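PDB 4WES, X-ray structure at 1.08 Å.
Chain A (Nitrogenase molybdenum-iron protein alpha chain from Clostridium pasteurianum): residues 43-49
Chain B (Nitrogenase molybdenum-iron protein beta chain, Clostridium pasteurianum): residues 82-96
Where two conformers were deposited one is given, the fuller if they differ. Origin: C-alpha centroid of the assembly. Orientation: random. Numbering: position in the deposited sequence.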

ATOM      1  N   THR A  43      35.039  17.341  22.404  1.00 10.78           N
ATOM      2  CA  THR A  43      33.927  16.660  23.015  1.00 10.13           C
ATOM      3  C   THR A  43      34.442  15.780  24.140  1.00  9.86           C
ATOM      4  O   THR A  43      35.451  15.088  23.990  1.00 12.13           O
ATOM      5  CB  THR A  43      33.222  15.750  21.998  1.00 10.65           C
ATOM      6  OG1 THR A  43      33.023  16.488  20.775  1.00 11.33           O
ATOM      7  CG2 THR A  43      31.915  15.253  22.530  1.00 11.19           C
ATOM      8  N   VAL A  44      33.751  15.760  25.279  1.00 10.75           N
ATOM      9  CA  VAL A  44      34.101  14.787  26.322  1.00 11.06           C
ATOM     10  C   VAL A  44      33.730  13.382  25.839  1.00 10.61           C
ATOM     11  O   VAL A  44      32.587  13.136  25.465  1.00 10.80           O
ATOM     12  CB  VAL A  44      33.346  15.095  27.635  1.00 11.59           C
ATOM     13  CG1 VAL A  44      33.685  14.048  28.672  1.00 12.17           C
ATOM     14  CG2 VAL A  44      33.675  16.482  28.152  1.00 13.32           C
ATOM     15  N   PRO A  45      34.689  12.453  25.835  1.00 11.15           N
ATOM     16  CA  PRO A  45      34.335  11.091  25.443  1.00 11.36           C
ATOM     17  C   PRO A  45      33.247  10.482  26.309  1.00 10.72           C
ATOM     18  O   PRO A  45      33.277  10.617  27.534  1.00 11.68           O
ATOM     19  CB  PRO A  45      35.664  10.334  25.587  1.00 11.66           C
ATOM     20  CG  PRO A  45      36.704  11.396  25.370  1.00 12.29           C
ATOM     21  CD  PRO A  45      36.136  12.588  26.080  1.00 11.83           C
ATOM     22  N   GLY A  46      32.294   9.814  25.684  1.00 10.69           N
ATOM     23  CA  GLY A  46      31.265   9.045  26.363  1.00 10.86           C
ATOM     24  C   GLY A  46      30.045   9.812  26.834  1.00 11.55           C
ATOM     25  O   GLY A  46      29.153   9.200  27.432  1.00 13.05           O
ATOM     26  N   ILE A  47      29.964  11.119  26.549  1.00 11.06           N
ATOM     27  CA  ILE A  47      28.959  11.997  27.109  0.51 10.80           C
ATOM     28  C   ILE A  47      27.605  11.974  26.352  1.00 10.11           C
ATOM     29  O   ILE A  47      26.637  12.542  26.843  1.00 11.76           O
ATOM     30  CB  ILE A  47      29.602  13.403  27.235  0.51 12.64           C
ATOM     31  CG1 ILE A  47      29.043  14.147  28.453  0.51 13.13           C
ATOM     32  CG2 ILE A  47      29.447  14.177  25.937  0.51 11.69           C
ATOM     33  CD1 ILE A  47      29.850  15.310  28.981  0.51 14.42           C
ATOM     34  N   ILE A  48      27.595  11.345  25.167  1.00 10.77           N
ATOM     35  CA  ILE A  48      26.435  11.343  24.255  1.00 10.22           C
ATOM     36  C   ILE A  48      26.216  12.770  23.695  1.00  9.99           C
ATOM     37  O   ILE A  48      25.365  13.517  24.124  1.00 10.94           O
ATOM     38  CB  ILE A  48      25.152  10.684  24.785  1.00 10.93           C
ATOM     39  CG1 ILE A  48      25.468   9.284  25.311  1.00 11.16           C
ATOM     40  CG2 ILE A  48      24.113  10.618  23.674  1.00 11.32           C
ATOM     41  CD1 ILE A  48      24.283   8.532  25.894  1.00 12.43           C
ATOM     42  N   THR A  49      27.052  13.087  22.720  1.00 11.55           N
ATOM     43  CA  THR A  49      27.050  14.338  21.990  1.00 10.79           C
ATOM     44  C   THR A  49      26.151  14.223  20.754  1.00 10.18           C
ATOM     45  O   THR A  49      25.893  13.126  20.257  1.00 11.32           O
ATOM     46  CB  THR A  49      28.499  14.679  21.531  1.00 10.34           C
ATOM     47  OG1 THR A  49      28.512  15.971  20.906  1.00 10.24           O
ATOM     48  CG2 THR A  49      29.098  13.644  20.590  1.00 10.75           C
TER
ATOM     49  N   SER B  82      43.236   6.473  25.803  1.00 14.59           N
ATOM     50  CA  SER B  82      42.816   7.461  26.815  1.00 14.48           C
ATOM     51  C   SER B  82      41.347   7.821  26.612  1.00 14.29           C
ATOM     52  O   SER B  82      40.595   7.966  27.582  1.00 14.86           O
ATOM     53  CB  SER B  82      43.666   8.722  26.782  1.00 19.18           C
ATOM     54  OG  SER B  82      43.575   9.332  25.498  1.00 23.53           O
ATOM     55  N   ASN B  83      40.941   7.961  25.354  1.00 13.65           N
ATOM     56  CA  ASN B  83      39.565   8.340  25.062  1.00 14.08           C
ATOM     57  C   ASN B  83      38.550   7.322  25.571  1.00 12.25           C
ATOM     58  O   ASN B  83      37.548   7.706  26.154  1.00 13.60           O
ATOM     59  CB  ASN B  83      39.323   8.487  23.565  1.00 14.48           C
ATOM     60  CG  ASN B  83      40.176   9.529  22.941  1.00 17.03           C
ATOM     61  OD1 ASN B  83      41.417   9.348  22.941  1.00 20.23           O
ATOM     62  ND2 ASN B  83      39.575  10.592  22.363  1.00 14.93           N
ATOM     63  N   ILE B  84      38.797   6.035  25.316  1.00 12.16           N
ATOM     64  CA  ILE B  84      37.818   5.060  25.711  1.00 12.67           C
ATOM     65  C   ILE B  84      37.800   4.895  27.238  1.00 13.09           C
ATOM     66  O   ILE B  84      36.760   4.664  27.807  1.00 14.13           O
ATOM     67  CB  ILE B  84      37.961   3.724  24.975  1.00 13.62           C
ATOM     68  CG1 ILE B  84      36.674   2.904  25.149  1.00 15.36           C
ATOM     69  CG2 ILE B  84      39.186   2.934  25.436  1.00 15.56           C
ATOM     70  CD1 ILE B  84      36.598   1.696  24.272  1.00 18.40           C
ATOM     71  N   LYS B  85      38.950   5.055  27.889  1.00 13.51           N
ATOM     72  CA  LYS B  85      38.993   4.988  29.353  1.00 16.22           C
ATOM     73  C   LYS B  85      38.196   6.125  29.985  1.00 15.26           C
ATOM     74  O   LYS B  85      37.427   5.943  30.921  1.00 17.88           O
ATOM     75  CB  LYS B  85      40.444   4.988  29.820  1.00 17.69           C
ATOM     76  CG  LYS B  85      41.161   3.713  29.456  1.00 19.66           C
ATOM     77  CD  LYS B  85      42.638   3.865  29.786  1.00 25.69           C
ATOM     78  CE  LYS B  85      43.448   2.774  29.160  1.00 31.68           C
ATOM     79  NZ  LYS B  85      44.870   2.979  29.544  1.00 37.79           N
ATOM     80  N   THR B  86      38.335   7.319  29.431  1.00 14.69           N
ATOM     81  CA  THR B  86      37.532   8.457  29.866  1.00 14.52           C
ATOM     82  C   THR B  86      36.068   8.233  29.558  1.00 13.25           C
ATOM     83  O   THR B  86      35.200   8.504  30.394  1.00 13.89           O
ATOM     84  CB  THR B  86      37.994   9.745  29.171  1.00 14.74           C
ATOM     85  OG1 THR B  86      39.345  10.007  29.595  1.00 16.78           O
ATOM     86  CG2 THR B  86      37.104  10.918  29.466  1.00 15.79           C
ATOM     87  N   ALA B  87      35.778   7.718  28.371  1.00 12.39           N
ATOM     88  CA  ALA B  87      34.386   7.477  28.013  1.00 12.64           C
ATOM     89  C   ALA B  87      33.669   6.561  28.983  1.00 12.15           C
ATOM     90  O   ALA B  87      32.572   6.862  29.426  1.00 12.83           O
ATOM     91  CB  ALA B  87      34.280   6.889  26.613  1.00 12.08           C
ATOM     92  N   VAL B  88      34.309   5.461  29.364  1.00 12.78           N
ATOM     93  CA  VAL B  88      33.666   4.470  30.214  1.00 13.46           C
ATOM     94  C   VAL B  88      33.323   5.085  31.584  1.00 14.17           C
ATOM     95  O   VAL B  88      32.251   4.782  32.168  1.00 15.22           O
ATOM     96  CB  VAL B  88      34.530   3.210  30.296  1.00 16.62           C
ATOM     97  CG1 VAL B  88      34.188   2.297  31.442  1.00 20.29           C
ATOM     98  CG2 VAL B  88      34.449   2.451  28.996  1.00 15.31           C
ATOM     99  N   LYS B  89      34.196   5.961  32.095  1.00 14.82           N
ATOM    100  CA  LYS B  89      33.912   6.618  33.375  0.51 15.53           C
ATOM    101  C   LYS B  89      32.683   7.519  33.278  1.00 15.76           C
ATOM    102  O   LYS B  89      31.866   7.572  34.207  1.00 17.10           O
ATOM    103  CB  LYS B  89      35.122   7.410  33.875  0.51 14.76           C
ATOM    104  CG  LYS B  89      36.363   6.557  34.050  0.51 17.09           C
ATOM    105  CD  LYS B  89      37.520   7.377  34.602  0.51 22.97           C
ATOM    106  CE  LYS B  89      38.865   6.779  34.225  0.51 31.67           C
ATOM    107  NZ  LYS B  89      39.975   7.405  34.986  0.51 44.52           N
ATOM    108  N   ASN B  90      32.540   8.232  32.167  1.00 13.99           N
ATOM    109  CA  ASN B  90      31.352   9.073  31.968  1.00 14.21           C
ATOM    110  C   ASN B  90      30.103   8.262  31.678  1.00 14.23           C
ATOM    111  O   ASN B  90      29.003   8.630  32.159  1.00 15.56           O
ATOM    112  CB  ASN B  90      31.604  10.100  30.880  1.00 13.77           C
ATOM    113  CG  ASN B  90      32.543  11.181  31.355  1.00 13.67           C
ATOM    114  OD1 ASN B  90      32.235  11.889  32.320  1.00 14.76           O
ATOM    115  ND2 ASN B  90      33.696  11.339  30.686  1.00 16.82           N
ATOM    116  N   ILE B  91      30.243   7.164  30.947  1.00 13.14           N
ATOM    117  CA  ILE B  91      29.090   6.358  30.604  1.00 12.53           C
ATOM    118  C   ILE B  91      28.479   5.741  31.855  1.00 12.90           C
ATOM    119  O   ILE B  91      27.266   5.815  32.087  1.00 12.77           O
ATOM    120  CB  ILE B  91      29.472   5.278  29.608  1.00 11.29           C
ATOM    121  CG1 ILE B  91      29.798   5.907  28.262  1.00 12.27           C
ATOM    122  CG2 ILE B  91      28.349   4.286  29.466  1.00 12.48           C
ATOM    123  CD1 ILE B  91      30.635   5.036  27.346  1.00 12.53           C
ATOM    124  N   PHE B  92      29.293   5.077  32.670  1.00 13.09           N
ATOM    125  CA  PHE B  92      28.693   4.410  33.829  1.00 14.15           C
ATOM    126  C   PHE B  92      28.128   5.423  34.823  1.00 14.99           C
ATOM    127  O   PHE B  92      27.054   5.204  35.377  1.00 17.28           O
ATOM    128  CB  PHE B  92      29.674   3.461  34.520  1.00 15.22           C
ATOM    129  CG  PHE B  92      29.893   2.176  33.767  1.00 14.42           C
ATOM    130  CD1 PHE B  92      28.830   1.349  33.504  1.00 14.60           C
ATOM    131  CD2 PHE B  92      31.140   1.766  33.347  1.00 15.41           C
ATOM    132  CE1 PHE B  92      28.993   0.157  32.836  1.00 15.22           C
ATOM    133  CE2 PHE B  92      31.312   0.572  32.680  1.00 15.41           C
ATOM    134  CZ  PHE B  92      30.243  -0.240  32.417  1.00 15.51           C
ATOM    135  N   SER B  93      28.813   6.559  35.017  1.00 15.04           N
ATOM    136  CA  SER B  93      28.338   7.572  35.982  1.00 16.63           C
ATOM    137  C   SER B  93      27.067   8.265  35.528  1.00 15.35           C
ATOM    138  O   SER B  93      26.135   8.426  36.324  1.00 18.01           O
ATOM    139  CB  SER B  93      29.440   8.606  36.260  1.00 19.35           C
ATOM    140  OG  SER B  93      29.802   9.371  35.084  1.00 18.28           O
ATOM    141  N   LEU B  94      26.994   8.687  34.262  1.00 13.54           N
ATOM    142  CA  LEU B  94      25.849   9.441  33.790  1.00 13.94           C
ATOM    143  C   LEU B  94      24.714   8.571  33.357  1.00 13.38           C
ATOM    144  O   LEU B  94      23.558   8.976  33.517  1.00 14.34           O
ATOM    145  CB  LEU B  94      26.225  10.347  32.622  1.00 15.42           C
ATOM    146  CG  LEU B  94      27.097  11.541  32.905  1.00 16.79           C
ATOM    147  CD1 LEU B  94      27.403  12.280  31.601  1.00 15.31           C
ATOM    148  CD2 LEU B  94      26.426  12.488  33.892  1.00 16.05           C
ATOM    149  N   TYR B  95      25.017   7.448  32.693  1.00 11.99           N
ATOM    150  CA  TYR B  95      24.006   6.698  31.975  1.00 11.43           C
ATOM    151  C   TYR B  95      23.784   5.280  32.466  1.00 11.84           C
ATOM    152  O   TYR B  95      22.804   4.651  32.075  1.00 14.07           O
ATOM    153  CB  TYR B  95      24.337   6.729  30.473  1.00 12.61           C
ATOM    154  CG  TYR B  95      24.457   8.156  29.933  1.00 11.41           C
ATOM    155  CD1 TYR B  95      23.420   9.063  30.101  1.00 11.51           C
ATOM    156  CD2 TYR B  95      25.628   8.597  29.346  1.00 12.38           C
ATOM    157  CE1 TYR B  95      23.530  10.373  29.661  1.00 11.24           C
ATOM    158  CE2 TYR B  95      25.737   9.907  28.870  1.00 11.84           C
ATOM    159  CZ  TYR B  95      24.689  10.786  29.065  1.00 10.86           C
ATOM    160  OH  TYR B  95      24.784  12.087  28.610  1.00 11.51           O
ATOM    161  N   ASN B  96      24.698   4.767  33.290  1.00 12.87           N
ATOM    162  CA  ASN B  96      24.481   3.508  33.991  1.00 13.62           C
ATOM    163  C   ASN B  96      23.897   2.343  33.173  1.00 13.56           C
ATOM    164  O   ASN B  96      22.949   1.700  33.601  1.00 14.81           O
ATOM    165  CB  ASN B  96      23.592   3.749  35.219  1.00 15.58           C
ATOM    166  CG  ASN B  96      23.615   2.593  36.178  1.00 20.58           C
ATOM    167  OD1 ASN B  96      24.633   1.912  36.336  1.00 25.01           O
ATOM    168  ND2 ASN B  96      22.503   2.380  36.838  1.00 28.47           N
TER

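The alpha-chain segment, which has no regular helix or strand, lies against one side of a beta-chain helix, and together they bury 460 Å². A type II turn from V44(A) to I47(A), closed by a weak bond from I47(A) N to V44(A) O (3.5 Å), brings the backbone closest at G46(A) and A87(B), whose CA atoms are 3.9 Å apart.

Two hydrogen bonds cross the interface, both from beta-chain side chains to alpha-chain carbonyls. The shorter runs from Y95(B) OH to I47(A) O, 2.6 Å; the same hydroxyl is also hydrogen-bonded elsewhere in the structure. The other runs from N90(B) ND2 to P45(A) O at 3.3 Å, with an angle at hydrogen of 136°, so it is long and bent. N90(B) OD1 finds its partner elsewhere, leaving the amide satisfied at both ends. P45(A) O also receives a CA-H...O contact from A87(B) CA (3.4 Å, 161° at hydrogen), a nearly straight approach. Within the helix, N83(B) O, which packs 3.3 Å from P45(A) CB, accepts from A87(B) N at 2.8 Å, and A87(B) O accepts from I91(B) N, also at 2.8 Å.

G46(A) suits its place on two counts. Its phi of 84° favours glycine, and an ideal CB would lie 2.5 Å from A87(B) O, a clash. The small A87(B) complements it, its CB 3.7 Å from G46(A) N and 3.9 Å from P45(A) CB.

Apolar packing completes the contact. P45(A), the residue most covered here, points toward the helix and sets CD 3.9 Å from T86(B) CG2. I47(A) CG1 meets L94(B) CD1 at 4.0 Å. I48(A), with chi angles m and t, places CD1 over a face of the Y95(B) ring, 3.7 Å from its centroid and 17° off the normal, while I47(A) O lies at the ring's edge, near its plane.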